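Long-range contacts in 3-oxoacyl-[acyl-carrier-protein] reductase (Sinorhizobium meliloti, PDB 3U9L), which probably reduces 3-oxoacyl groups carried on acyl carrier protein with NADPH, as a member of the short-chain dehydrogenase/reductase family: residues G101-F106 / Y156-F161; D116-S121 / A162-M167; H132-K137 / W181-S186; H138-W143 / R250-A255. One frame throughout, in Å; residues are numbered along the deposited sequence.

Overall arrangement
All four contacts belong to the Rossmann-type fold of a short-chain dehydrogenase. Along the chain the first segments come in the order 101-106, 116-121, 132-137, 138-143, and the second segments follow in the same order. Interactions 1 and 2 share helix 158-179, have centres about 14 Å apart and touch through Tyr160 and Asn118. Interactions 2 and 3, centres about 22 Å apart, share helix 108-136; interactions 3 and 4, centres about 11 Å apart, meet in neighbouring strands 139-144 and 183-190. Interactions 1 and 3 have centres about 36 Å apart. Together the contacts join helix 108-136 to helix 158-179 and to the parallel sheet, and all but interaction 4 also touch the second subunit.

Interaction 1 (G101-F106 / Y156-F161); sequences GPAEAF and YLAPYF
At the start of helix 158-179, which carries the Tyr-x-x-x-Lys pattern of short-chain dehydrogenases in Tyr160 and Lys164, Tyr156 receives the loop 101-106 through a backbone bond and a ring face. Gly101 N donates to Tyr156 O at 2.7 Å with an N-H...O angle of 162°, the donor tilted somewhat from the carbonyl plane. Next to it, Gly101 O accepts a hydrogen bond from water 1 at 2.7 Å, and the same water accepts from Ala158 N at 2.9 Å. That N-H belongs to the first turn of the helix, just after the N-cap position at Leu157, so the loop and the helix start are joined by one direct and one water-mediated bond. The Tyr156 ring lies with one face against the peptide linking Gly101 to Pro102; Pro102 CD sits 4.2 Å from the ring centroid, 24° off the normal, a CH-pi contact. Further along, Ala103 CB meets Ala158 CB at 3.8 Å. Phe106 closes the sequence: with CG anti to the carbonyl carbon (chi1 -75°) its ring is carried over to Pro159, whose CG stands over one face, 3.7 Å from the centroid. The two side chains cross at about a right angle, while Gly101 O lies in the plane of the phenyl at its edge. Asn220 holds Tyr156 OH, and Phe111 of helix 108-136 packs on both Phe106 and Pro159. Helix 209-217 touches Pro102 and Tyr156, and Glu177 of the second subunit bonds Ala103 N and Tyr156 N.

Interaction 2 (D116-S121 / A162-M167); sequences DINVLS and AAKAAM
Asn118 lays its CB against Ala163 CB at 3.7 Å, where helices 108-136 and 158-179 run side by side. A chi1 of -75°, which sets CG opposite the carbonyl carbon, carries the amide across the lysine chain, and OD1 lies 3.9 Å from Lys164 CD. ND2 turns to backbone acceptors, His97 O and Leu114 O. The carbonyl of Asn118 serves differently: its O lies 2.8 Å from water 2, which can donate to it, and that water accepts from Lys164 NZ at 3.0 Å, with Ile144 O a further partner of the ammonium. This asparagine-water-lysine link resembles the active-site arrangement of short-chain dehydrogenases, where Lys164 and Tyr160 would be the Tyr-x-x-x-Lys pair. The local axes run 8.6 Å apart and nearly parallel, at 14°. Val119 follows, with CG2 as the touching branch. It presses on Ala163 O at 3.2 Å, an oxygen already bonded by Met167 N, and reaches CB of Met167, a selenomethionine, at 4.0 Å. Around these residues the first helix widens into a pi-type turn, Ser121 N bonding Asp116 O. Ser121 OG donates to Ile117 O at 2.7 Å from above the carbonyl plane.

Interaction 3 (H132-K137 / W181-S186); sequences HMRRQK and WGIETS
Arg134 passes obliquely over one face of the Trp181 indole, beginning with CB, which sits 3.7 Å from CE3 of the tryptophan. CG comes next, 3.9 Å from Trp181 CD2, and it also brushes Ile183 CD1. CD then stands over the six-membered ring, 3.6 Å from its centroid and only 13° off the normal, a CH-pi contact in which methylene hydrogens meet the pi face. The chain bends at chi3 (-77°) beyond CD, and the guanidinium is tilted against the indole, the planes 62° apart. Its CZ remains over the face, 4.8 Å from the centroid, at cation-pi range, and NH1 approaches Trp181 CH2 at 3.6 Å. The charge has acidic partners across the dimer interface: NE pairs with Glu104 and NH1 with Glu214, both of the second subunit, whose Tyr215 also meets Trp181 edge-to-face. In the Rossmann-type fold the two segments lead into adjacent parallel strands, 132-137 ending the helix that precedes strand 139-144 and Trp181 lying just ahead of strand 183-190. Lys137, at positive phi, closes helix 108-136 in a Schellman motif, and this turn brings its CA within 3.2 Å of Trp181 O in a CA-H...O contact. Alongside, Gly182 CA lies close to Lys137 O. Ile183 points toward the helix and sets CD1 4.0 Å from CB of Met133, a selenomethionine, with Leu141 touching both side chains.

Interaction 4 (H138-W143 / R250-A255); sequences HGLLIW and RVVGTA
Ile142 CD1 approaches Val252 CG2 at 3.8 Å, the tightest of four apolar contacts that pack the last turn of helix 242-252 on strand 139-144 of the Rossmann-type sheet. The same methyl lies 4.2 Å from Val251 CG1, these two side chains meeting tip to tip, whereas Ile142 and Val252 cross at about a right angle. Leu140, two residues back on the same face of the strand, adds CD2, which is 4.3 Å from Val251 CG1 and 4.4 Å from Val252 CG2. No hydrogen bond crosses between the segments; the join is methyl against methyl. With chi1 near 170°, Val251 turns CG1, the branch opposite its backbone N, to the strand. In the next layer, Ile188 and Ser186 of strand 183-190 pack beside the contact, touching Ile142 and Val251 respectively, and Lys6 and His30 pack on Val252. The opposite face of the strand belongs to other helices, since Leu141 and Trp143 rest on 108-136 and 158-179. Arg259 bonds both Val251 O and Val252 O, and beyond Val252, Thr254 N reaches Val251 O at 3.1 Å. Thr254 OG1 donates back to Arg250 O at 2.8 Å, with a C=O...O angle of 145°.

Interaction 1 (G101-F106 / Y156-F161)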
loop_
_atom_site.group_PDB
_atom_site.type_symbol
_atom_site.label_atom_id
_atom_site.label_comp_id
_atom_site.label_asym_id
_atom_site.label_seq_id
_atom_site.Cartn_x
_atom_site.Cartn_y
_atom_site.Cartn_z
ATOM N N GLY A 101 -8.740 3.853 14.638
ATOM C CA GLY A 101 -7.951 3.968 15.858
ATOM C C GLY A 101 -6.551 4.472 15.544
ATOM O O GLY A 101 -6.120 4.474 14.359
ATOM N N PRO A 102 -5.818 4.847 16.606
ATOM C CA PRO A 102 -4.452 5.333 16.501
ATOM C C PRO A 102 -3.612 4.199 15.961
ATOM O O PRO A 102 -3.704 3.054 16.447
ATOM C CB PRO A 102 -4.014 5.576 17.960
ATOM C CG PRO A 102 -5.238 5.319 18.834
ATOM C CD PRO A 102 -6.347 4.824 18.003
ATOM N N ALA A 103 -2.755 4.505 15.000
ATOM C CA ALA A 103 -2.022 3.439 14.288
ATOM C C ALA A 103 -1.130 2.669 15.242
ATOM O O ALA A 103 -0.959 1.456 15.106
ATOM C CB ALA A 103 -1.160 4.066 13.193
ATOM N N GLU A 104 -0.506 3.380 16.170
ATOM C CA GLU A 104 0.408 2.766 17.145
ATOM C C GLU A 104 -0.256 1.697 17.979
ATOM O O GLU A 104 0.424 0.797 18.444
ATOM C CB GLU A 104 0.996 3.822 18.082
ATOM C CG GLU A 104 2.327 3.363 18.793
ATOM C CD GLU A 104 2.791 4.327 19.907
ATOM O OE1 GLU A 104 2.620 5.563 19.735
ATOM O OE2 GLU A 104 3.383 3.857 20.921
ATOM N N ALA A 105 -1.588 1.781 18.164
ATOM C CA ALA A 105 -2.328 0.864 19.046
ATOM C C ALA A 105 -2.762 -0.412 18.343
ATOM O O ALA A 105 -3.221 -1.380 18.977
ATOM C CB ALA A 105 -3.574 1.590 19.703
ATOM N N PHE A 106 -2.674 -0.413 17.021
ATOM C CA PHE A 106 -2.884 -1.625 16.217
ATOM C C PHE A 106 -1.633 -2.471 16.235
ATOM O O PHE A 106 -0.535 -1.956 16.029
ATOM C CB PHE A 106 -3.242 -1.266 14.756
ATOM C CG PHE A 106 -4.648 -0.774 14.578
ATOM C CD1 PHE A 106 -5.716 -1.667 14.553
ATOM C CD2 PHE A 106 -4.904 0.574 14.455
ATOM C CE1 PHE A 106 -7.052 -1.196 14.412
ATOM C CE2 PHE A 106 -6.187 1.044 14.291
ATOM C CZ PHE A 106 -7.276 0.163 14.272
ATOM N N TYR A 156 -6.241 7.929 11.618
ATOM C CA TYR A 156 -6.916 6.902 12.429
ATOM C C TYR A 156 -7.516 5.759 11.677
ATOM O O TYR A 156 -8.347 5.038 12.248
ATOM C CB TYR A 156 -7.983 7.477 13.431
ATOM C CG TYR A 156 -7.371 7.960 14.739
ATOM C CD1 TYR A 156 -6.102 8.517 14.752
ATOM C CD2 TYR A 156 -8.087 7.924 15.957
ATOM C CE1 TYR A 156 -5.513 8.996 15.950
ATOM C CE2 TYR A 156 -7.497 8.413 17.185
ATOM C CZ TYR A 156 -6.212 8.933 17.155
ATOM O OH TYR A 156 -5.568 9.416 18.269
ATOM N N LEU A 157 -7.110 5.564 10.420
ATOM C CA LEU A 157 -7.484 4.328 9.712
ATOM C C LEU A 157 -6.247 3.686 9.042
ATOM O O LEU A 157 -6.388 3.009 8.034
ATOM C CB LEU A 157 -8.584 4.571 8.663
ATOM C CG LEU A 157 -9.988 4.937 9.188
ATOM C CD1 LEU A 157 -10.072 6.427 9.355
ATOM C CD2 LEU A 157 -11.110 4.395 8.236
ATOM N N ALA A 158 -5.063 3.862 9.623
ATOM C CA ALA A 158 -3.811 3.476 8.924
ATOM C C ALA A 158 -3.761 2.052 8.394
ATOM O O ALA A 158 -3.437 1.855 7.246
ATOM C CB ALA A 158 -2.543 3.833 9.702
ATOM N N PRO A 159 -4.095 1.037 9.213
ATOM C CA PRO A 159 -3.958 -0.314 8.637
ATOM C C PRO A 159 -4.872 -0.558 7.425
ATOM O O PRO A 159 -4.567 -1.382 6.562
ATOM C CB PRO A 159 -4.424 -1.239 9.774
ATOM C CG PRO A 159 -4.434 -0.379 11.036
ATOM C CD PRO A 159 -4.763 1.015 10.533
ATOM N N TYR A 160 -6.012 0.110 7.401
ATOM C CA TYR A 160 -6.954 0.032 6.316
ATOM C C TYR A 160 -6.476 0.800 5.068
ATOM O O TYR A 160 -6.420 0.241 3.984
ATOM C CB TYR A 160 -8.335 0.546 6.761
ATOM C CG TYR A 160 -9.307 0.624 5.624
ATOM C CD1 TYR A 160 -9.710 -0.534 4.935
ATOM C CD2 TYR A 160 -9.792 1.842 5.193
ATOM C CE1 TYR A 160 -10.583 -0.472 3.869
ATOM C CE2 TYR A 160 -10.674 1.922 4.152
ATOM C CZ TYR A 160 -11.064 0.763 3.478
ATOM O OH TYR A 160 -11.942 0.877 2.410
ATOM N N PHE A 161 -6.186 2.078 5.224
ATOM C CA PHE A 161 -5.672 2.913 4.149
ATOM C C PHE A 161 -4.372 2.329 3.563
ATOM O O PHE A 161 -4.181 2.420 2.387
ATOM C CB PHE A 161 -5.419 4.349 4.641
ATOM C CG PHE A 161 -6.708 5.172 4.890
ATOM C CD1 PHE A 161 -7.928 4.706 4.473
ATOM C CD2 PHE A 161 -6.638 6.432 5.492
ATOM C CE1 PHE A 161 -9.100 5.461 4.668
ATOM C CE2 PHE A 161 -7.803 7.201 5.694
ATOM C CZ PHE A 161 -9.022 6.714 5.264
HETATM O O HOH W 1 -4.448 4.676 12.296
#

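Interaction 2 (D116-S121 / A162-M167)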
loop_
_atom_site.group_PDB
_atom_site.type_symbol
_atom_site.label_atom_id
_atom_site.label_comp_id
_atom_site.label_asym_id
_atom_site.label_seq_id
_atom_site.Cartn_x
_atom_site.Cartn_y
_atom_site.Cartn_z
ATOM N N ASP A 116 -4.289 -9.167 4.576
ATOM C CA ASP A 116 -4.881 -10.422 4.178
ATOM C C ASP A 116 -6.251 -10.158 3.561
ATOM O O ASP A 116 -6.515 -10.485 2.459
ATOM C CB ASP A 116 -4.992 -11.405 5.347
ATOM C CG ASP A 116 -5.368 -12.833 4.906
ATOM O OD1 ASP A 116 -5.167 -13.223 3.794
ATOM O OD2 ASP A 116 -5.830 -13.584 5.716
ATOM N N ILE A 117 -7.090 -9.515 4.318
ATOM C CA ILE A 117 -8.470 -9.244 3.849
ATOM C C ILE A 117 -8.584 -8.352 2.599
ATOM O O ILE A 117 -9.430 -8.572 1.713
ATOM C CB ILE A 117 -9.340 -8.595 4.961
ATOM C CG1 ILE A 117 -9.415 -9.506 6.193
ATOM C CG2 ILE A 117 -10.776 -8.351 4.432
ATOM C CD1 ILE A 117 -10.214 -8.880 7.424
ATOM N N ASN A 118 -7.768 -7.322 2.531
ATOM C CA ASN A 118 -7.970 -6.326 1.483
ATOM C C ASN A 118 -7.060 -6.541 0.260
ATOM O O ASN A 118 -7.372 -6.075 -0.835
ATOM C CB ASN A 118 -7.745 -4.935 2.052
ATOM C CG ASN A 118 -8.920 -4.463 2.951
ATOM O OD1 ASN A 118 -9.960 -4.072 2.454
ATOM N ND2 ASN A 118 -8.706 -4.461 4.273
ATOM N N VAL A 119 -5.965 -7.275 0.445
ATOM C CA VAL A 119 -5.016 -7.505 -0.648
ATOM C C VAL A 119 -4.764 -8.983 -1.002
ATOM O O VAL A 119 -4.895 -9.396 -2.159
ATOM C CB VAL A 119 -3.635 -6.796 -0.342
ATOM C CG1 VAL A 119 -2.631 -7.103 -1.457
ATOM C CG2 VAL A 119 -3.818 -5.263 -0.243
ATOM N N LEU A 120 -4.375 -9.783 -0.021
ATOM C CA LEU A 120 -4.063 -11.182 -0.271
ATOM C C LEU A 120 -5.306 -11.877 -0.809
ATOM O O LEU A 120 -5.230 -12.790 -1.617
ATOM C CB LEU A 120 -3.597 -11.856 1.019
ATOM C CG LEU A 120 -2.275 -11.360 1.624
ATOM C CD1 LEU A 120 -1.798 -12.380 2.689
ATOM C CD2 LEU A 120 -1.215 -11.130 0.567
ATOM N N SER A 121 -6.472 -11.418 -0.363
ATOM C CA SER A 121 -7.719 -11.876 -0.915
ATOM C C SER A 121 -7.740 -11.810 -2.445
ATOM O O SER A 121 -8.129 -12.781 -3.099
ATOM C CB SER A 121 -8.860 -11.012 -0.353
ATOM O OG SER A 121 -8.661 -9.645 -0.680
ATOM N N ALA A 162 -3.465 1.801 4.402
ATOM C CA ALA A 162 -2.278 1.105 3.900
ATOM C C ALA A 162 -2.671 -0.039 2.949
ATOM O O ALA A 162 -2.124 -0.198 1.845
ATOM C CB ALA A 162 -1.502 0.522 5.074
ATOM N N ALA A 163 -3.557 -0.906 3.409
ATOM C CA ALA A 163 -3.949 -2.049 2.605
ATOM C C ALA A 163 -4.593 -1.591 1.307
ATOM O O ALA A 163 -4.336 -2.162 0.262
ATOM C CB ALA A 163 -4.847 -2.967 3.362
ATOM N N LYS A 164 -5.440 -0.567 1.342
ATOM C CA LYS A 164 -6.093 -0.108 0.111
ATOM C C LYS A 164 -5.081 0.524 -0.845
ATOM O O LYS A 164 -5.259 0.424 -2.051
ATOM C CB LYS A 164 -7.172 0.953 0.390
ATOM C CG LYS A 164 -8.339 0.450 1.223
ATOM C CD LYS A 164 -8.965 -0.788 0.613
ATOM C CE LYS A 164 -9.595 -0.484 -0.715
ATOM N NZ LYS A 164 -10.425 -1.655 -1.283
ATOM N N ALA A 165 -4.099 1.245 -0.304
ATOM C CA ALA A 165 -3.061 1.851 -1.105
ATOM C C ALA A 165 -2.245 0.770 -1.843
ATOM O O ALA A 165 -1.873 0.928 -3.023
ATOM C CB ALA A 165 -2.126 2.674 -0.205
ATOM N N ALA A 166 -1.968 -0.323 -1.146
ATOM C CA ALA A 166 -1.227 -1.452 -1.751
ATOM C C ALA A 166 -2.131 -2.054 -2.799
ATOM O O ALA A 166 -1.658 -2.392 -3.884
ATOM C CB ALA A 166 -0.868 -2.494 -0.705
HETATM N N MSE A 167 -3.429 -2.193 -2.498
HETATM C CA MSE A 167 -4.325 -2.833 -3.468
HETATM C C MSE A 167 -4.423 -2.061 -4.800
HETATM O O MSE A 167 -4.446 -2.644 -5.893
HETATM C CB MSE A 167 -5.754 -3.042 -2.911
HETATM C CG MSE A 167 -6.601 -3.966 -3.822
HETATM SE SE MSE A 167 -8.467 -3.214 -4.029
HETATM C CE MSE A 167 -8.008 -1.829 -5.378
HETATM O O HOH W 2 -9.649 -4.515 -0.713
#

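Interaction 3 (H132-K137 / W181-S186)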
loop_
_atom_site.group_PDB
_atom_site.type_symbol
_atom_site.label_atom_id
_atom_site.label_comp_id
_atom_site.label_asym_id
_atom_site.label_seq_id
_atom_site.Cartn_x
_atom_site.Cartn_y
_atom_site.Cartn_z
ATOM N N HIS A 132 -7.864 -19.054 -16.321
ATOM C CA HIS A 132 -8.955 -19.182 -17.237
ATOM C C HIS A 132 -9.130 -17.959 -18.130
ATOM O O HIS A 132 -9.367 -18.102 -19.288
ATOM C CB HIS A 132 -10.224 -19.533 -16.466
ATOM C CG HIS A 132 -10.052 -20.703 -15.568
ATOM N ND1 HIS A 132 -10.148 -22.008 -15.992
ATOM C CD2 HIS A 132 -9.791 -20.771 -14.246
ATOM C CE1 HIS A 132 -9.949 -22.809 -14.975
ATOM N NE2 HIS A 132 -9.732 -22.079 -13.905
HETATM N N MSE A 133 -8.980 -16.768 -17.569
HETATM C CA MSE A 133 -9.169 -15.577 -18.361
HETATM C C MSE A 133 -8.052 -15.410 -19.387
HETATM O O MSE A 133 -8.296 -14.974 -20.466
HETATM C CB MSE A 133 -9.395 -14.343 -17.491
HETATM C CG MSE A 133 -10.519 -14.487 -16.448
HETATM SE SE MSE A 133 -10.762 -13.081 -15.169
HETATM C CE MSE A 133 -11.305 -11.821 -16.352
ATOM N N ARG A 134 -6.862 -15.854 -19.041
ATOM C CA ARG A 134 -5.755 -15.792 -19.933
ATOM C C ARG A 134 -5.929 -16.739 -21.113
ATOM O O ARG A 134 -5.574 -16.404 -22.200
ATOM C CB ARG A 134 -4.447 -16.046 -19.216
ATOM C CG ARG A 134 -3.981 -14.897 -18.363
ATOM C CD ARG A 134 -2.594 -15.035 -17.833
ATOM N NE ARG A 134 -2.417 -15.919 -16.723
ATOM C CZ ARG A 134 -1.983 -17.158 -16.828
ATOM N NH1 ARG A 134 -1.694 -17.652 -18.006
ATOM N NH2 ARG A 134 -1.825 -17.884 -15.773
ATOM N N ARG A 135 -6.505 -17.905 -20.877
ATOM C CA ARG A 135 -6.842 -18.821 -21.993
ATOM C C ARG A 135 -7.863 -18.221 -22.945
ATOM O O ARG A 135 -7.811 -18.459 -24.156
ATOM C CB ARG A 135 -7.301 -20.173 -21.450
ATOM C CG ARG A 135 -6.172 -20.707 -20.640
ATOM C CD ARG A 135 -6.092 -22.142 -20.630
ATOM N NE ARG A 135 -7.069 -22.741 -19.750
ATOM C CZ ARG A 135 -6.858 -23.039 -18.478
ATOM N NH1 ARG A 135 -5.722 -22.708 -17.869
ATOM N NH2 ARG A 135 -7.816 -23.655 -17.800
ATOM N N GLN A 136 -8.778 -17.413 -22.431
ATOM C CA GLN A 136 -9.715 -16.759 -23.316
ATOM C C GLN A 136 -9.062 -15.664 -24.130
ATOM O O GLN A 136 -9.601 -15.258 -25.124
ATOM C CB GLN A 136 -10.912 -16.177 -22.545
ATOM C CG GLN A 136 -11.677 -17.186 -21.692
ATOM C CD GLN A 136 -12.275 -18.347 -22.529
ATOM O OE1 GLN A 136 -12.608 -18.174 -23.684
ATOM N NE2 GLN A 136 -12.414 -19.513 -21.917
ATOM N N LYS A 137 -7.945 -15.117 -23.655
ATOM C CA LYS A 137 -7.389 -13.904 -24.243
ATOM C C LYS A 137 -8.364 -12.727 -24.246
ATOM O O LYS A 137 -8.356 -11.897 -25.144
ATOM C CB LYS A 137 -6.859 -14.166 -25.646
ATOM C CG LYS A 137 -5.640 -15.043 -25.647
ATOM C CD LYS A 137 -5.484 -15.562 -27.104
ATOM C CE LYS A 137 -4.873 -16.947 -27.117
ATOM N NZ LYS A 137 -3.428 -16.791 -26.715
ATOM N N TRP A 181 -2.200 -10.049 -22.794
ATOM C CA TRP A 181 -3.084 -11.191 -22.812
ATOM C C TRP A 181 -4.485 -10.819 -23.231
ATOM O O TRP A 181 -5.349 -11.669 -23.222
ATOM C CB TRP A 181 -3.109 -11.942 -21.491
ATOM C CG TRP A 181 -1.814 -12.489 -20.961
ATOM C CD1 TRP A 181 -0.873 -11.813 -20.198
ATOM C CD2 TRP A 181 -1.360 -13.854 -21.028
ATOM N NE1 TRP A 181 0.141 -12.667 -19.806
ATOM C CE2 TRP A 181 -0.114 -13.910 -20.326
ATOM C CE3 TRP A 181 -1.870 -15.015 -21.631
ATOM C CZ2 TRP A 181 0.596 -15.086 -20.185
ATOM C CZ3 TRP A 181 -1.144 -16.181 -21.516
ATOM C CH2 TRP A 181 0.093 -16.206 -20.785
ATOM N N GLY A 182 -4.713 -9.578 -23.638
ATOM C CA GLY A 182 -6.036 -9.128 -23.989
ATOM C C GLY A 182 -6.999 -8.753 -22.842
ATOM O O GLY A 182 -8.190 -8.481 -23.096
ATOM N N ILE A 183 -6.512 -8.768 -21.597
ATOM C CA ILE A 183 -7.349 -8.514 -20.434
ATOM C C ILE A 183 -7.374 -7.017 -20.047
ATOM O O ILE A 183 -6.338 -6.375 -19.906
ATOM C CB ILE A 183 -6.980 -9.420 -19.264
ATOM C CG1 ILE A 183 -7.312 -10.876 -19.652
ATOM C CG2 ILE A 183 -7.732 -9.045 -17.964
ATOM C CD1 ILE A 183 -6.550 -11.864 -18.726
ATOM N N GLU A 184 -8.579 -6.495 -19.934
ATOM C CA GLU A 184 -8.810 -5.090 -19.681
ATOM C C GLU A 184 -8.919 -4.856 -18.170
ATOM O O GLU A 184 -9.264 -5.773 -17.425
ATOM C CB GLU A 184 -10.112 -4.674 -20.351
ATOM C CG GLU A 184 -10.149 -3.196 -20.749
ATOM C CD GLU A 184 -11.261 -2.872 -21.781
ATOM O OE1 GLU A 184 -11.860 -3.875 -22.303
ATOM O OE2 GLU A 184 -11.493 -1.629 -22.057
ATOM N N THR A 185 -8.677 -3.624 -17.738
ATOM C CA THR A 185 -8.775 -3.252 -16.332
ATOM C C THR A 185 -9.536 -1.948 -16.189
ATOM O O THR A 185 -9.315 -0.987 -16.959
ATOM C CB THR A 185 -7.400 -2.997 -15.725
ATOM O OG1 THR A 185 -6.656 -4.223 -15.692
ATOM C CG2 THR A 185 -7.535 -2.488 -14.274
ATOM N N SER A 186 -10.398 -1.887 -15.186
ATOM C CA SER A 186 -11.021 -0.643 -14.832
ATOM C C SER A 186 -11.063 -0.561 -13.289
ATOM O O SER A 186 -11.370 -1.565 -12.604
ATOM C CB SER A 186 -12.408 -0.551 -15.519
ATOM O OG SER A 186 -13.035 0.653 -15.102
#

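Interaction 4 (H138-W143 / R250-A255)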
loop_
_atom_site.group_PDB
_atom_site.type_symbol
_atom_site.label_atom_id
_atom_site.label_comp_id
_atom_site.label_asym_id
_atom_site.label_seq_id
_atom_site.Cartn_x
_atom_site.Cartn_y
_atom_site.Cartn_z
ATOM N N HIS A 138 -9.170 -12.625 -23.196
ATOM C CA HIS A 138 -10.218 -11.634 -23.159
ATOM C C HIS A 138 -10.752 -11.617 -21.721
ATOM O O HIS A 138 -10.684 -12.642 -21.045
ATOM C CB HIS A 138 -11.347 -12.079 -24.089
ATOM C CG HIS A 138 -12.235 -10.981 -24.546
ATOM N ND1 HIS A 138 -13.514 -10.782 -24.034
ATOM C CD2 HIS A 138 -12.063 -10.013 -25.492
ATOM C CE1 HIS A 138 -14.078 -9.750 -24.644
ATOM N NE2 HIS A 138 -13.214 -9.266 -25.537
ATOM N N GLY A 139 -11.298 -10.494 -21.264
ATOM C CA GLY A 139 -11.856 -10.451 -19.903
ATOM C C GLY A 139 -11.677 -9.045 -19.320
ATOM O O GLY A 139 -10.934 -8.229 -19.883
ATOM N N LEU A 140 -12.321 -8.765 -18.197
ATOM C CA LEU A 140 -12.222 -7.439 -17.575
ATOM C C LEU A 140 -12.096 -7.639 -16.121
ATOM O O LEU A 140 -12.917 -8.380 -15.538
ATOM C CB LEU A 140 -13.468 -6.616 -17.845
ATOM C CG LEU A 140 -13.707 -5.256 -17.138
ATOM C CD1 LEU A 140 -12.689 -4.159 -17.584
ATOM C CD2 LEU A 140 -15.135 -4.798 -17.438
ATOM N N LEU A 141 -11.046 -7.036 -15.532
ATOM C CA LEU A 141 -10.899 -6.942 -14.091
ATOM C C LEU A 141 -11.370 -5.577 -13.670
ATOM O O LEU A 141 -10.947 -4.533 -14.237
ATOM C CB LEU A 141 -9.419 -7.089 -13.656
ATOM C CG LEU A 141 -8.942 -8.463 -13.243
ATOM C CD1 LEU A 141 -9.303 -9.397 -14.454
ATOM C CD2 LEU A 141 -7.469 -8.441 -13.007
ATOM N N ILE A 142 -12.225 -5.563 -12.660
ATOM C CA ILE A 142 -12.629 -4.303 -12.058
ATOM C C ILE A 142 -12.214 -4.367 -10.605
ATOM O O ILE A 142 -12.541 -5.324 -9.883
ATOM C CB ILE A 142 -14.198 -4.101 -12.183
ATOM C CG1 ILE A 142 -14.643 -4.114 -13.650
ATOM C CG2 ILE A 142 -14.665 -2.843 -11.488
ATOM C CD1 ILE A 142 -16.134 -3.870 -13.843
ATOM N N TRP A 143 -11.519 -3.339 -10.135
ATOM C CA TRP A 143 -11.103 -3.322 -8.740
ATOM C C TRP A 143 -11.865 -2.195 -8.070
ATOM O O TRP A 143 -12.004 -1.107 -8.646
ATOM C CB TRP A 143 -9.595 -3.018 -8.682
ATOM C CG TRP A 143 -8.693 -4.013 -9.404
ATOM C CD1 TRP A 143 -8.532 -4.154 -10.781
ATOM C CD2 TRP A 143 -7.812 -4.960 -8.798
ATOM N NE1 TRP A 143 -7.577 -5.150 -11.054
ATOM C CE2 TRP A 143 -7.118 -5.643 -9.859
ATOM C CE3 TRP A 143 -7.515 -5.296 -7.467
ATOM C CZ2 TRP A 143 -6.179 -6.643 -9.600
ATOM C CZ3 TRP A 143 -6.557 -6.245 -7.225
ATOM C CH2 TRP A 143 -5.918 -6.925 -8.275
ATOM N N ARG A 250 -22.350 0.825 -16.066
ATOM C CA ARG A 250 -21.851 1.593 -17.237
ATOM C C ARG A 250 -20.489 1.147 -17.739
ATOM O O ARG A 250 -20.274 1.066 -18.942
ATOM C CB ARG A 250 -21.802 3.104 -16.975
ATOM C CG ARG A 250 -23.145 3.773 -17.143
ATOM C CD ARG A 250 -23.073 5.344 -17.010
ATOM N NE ARG A 250 -22.454 5.730 -15.732
ATOM C CZ ARG A 250 -23.114 6.165 -14.661
ATOM N NH1 ARG A 250 -24.455 6.305 -14.692
ATOM N NH2 ARG A 250 -22.425 6.444 -13.556
ATOM N N VAL A 251 -19.535 0.882 -16.846
ATOM C CA VAL A 251 -18.256 0.311 -17.323
ATOM C C VAL A 251 -18.447 -1.008 -18.070
ATOM O O VAL A 251 -17.919 -1.215 -19.178
ATOM C CB VAL A 251 -17.287 0.107 -16.136
ATOM C CG1 VAL A 251 -16.056 -0.696 -16.551
ATOM C CG2 VAL A 251 -16.881 1.477 -15.551
ATOM N N VAL A 252 -19.161 -1.928 -17.432
ATOM C CA VAL A 252 -19.402 -3.229 -18.039
ATOM C C VAL A 252 -20.146 -3.075 -19.379
ATOM O O VAL A 252 -19.833 -3.748 -20.325
ATOM C CB VAL A 252 -20.169 -4.174 -17.094
ATOM C CG1 VAL A 252 -20.643 -5.367 -17.854
ATOM C CG2 VAL A 252 -19.256 -4.600 -15.954
ATOM N N GLY A 253 -21.054 -2.119 -19.469
ATOM C CA GLY A 253 -21.770 -1.908 -20.716
ATOM C C GLY A 253 -21.043 -1.115 -21.791
ATOM O O GLY A 253 -21.604 -0.911 -22.866
ATOM N N THR A 254 -19.818 -0.643 -21.520
ATOM C CA THR A 254 -19.037 0.091 -22.512
ATOM C C THR A 254 -18.343 -0.910 -23.413
ATOM O O THR A 254 -17.957 -1.977 -22.945
ATOM C CB THR A 254 -17.981 0.962 -21.822
ATOM O OG1 THR A 254 -18.655 1.940 -21.056
ATOM C CG2 THR A 254 -17.099 1.684 -22.848
ATOM N N ALA A 255 -18.161 -0.573 -24.695
ATOM C CA ALA A 255 -17.557 -1.512 -25.650
ATOM C C ALA A 255 -16.133 -1.899 -25.262
ATOM O O ALA A 255 -15.406 -1.122 -24.634
ATOM C CB ALA A 255 -17.601 -0.953 -27.098
#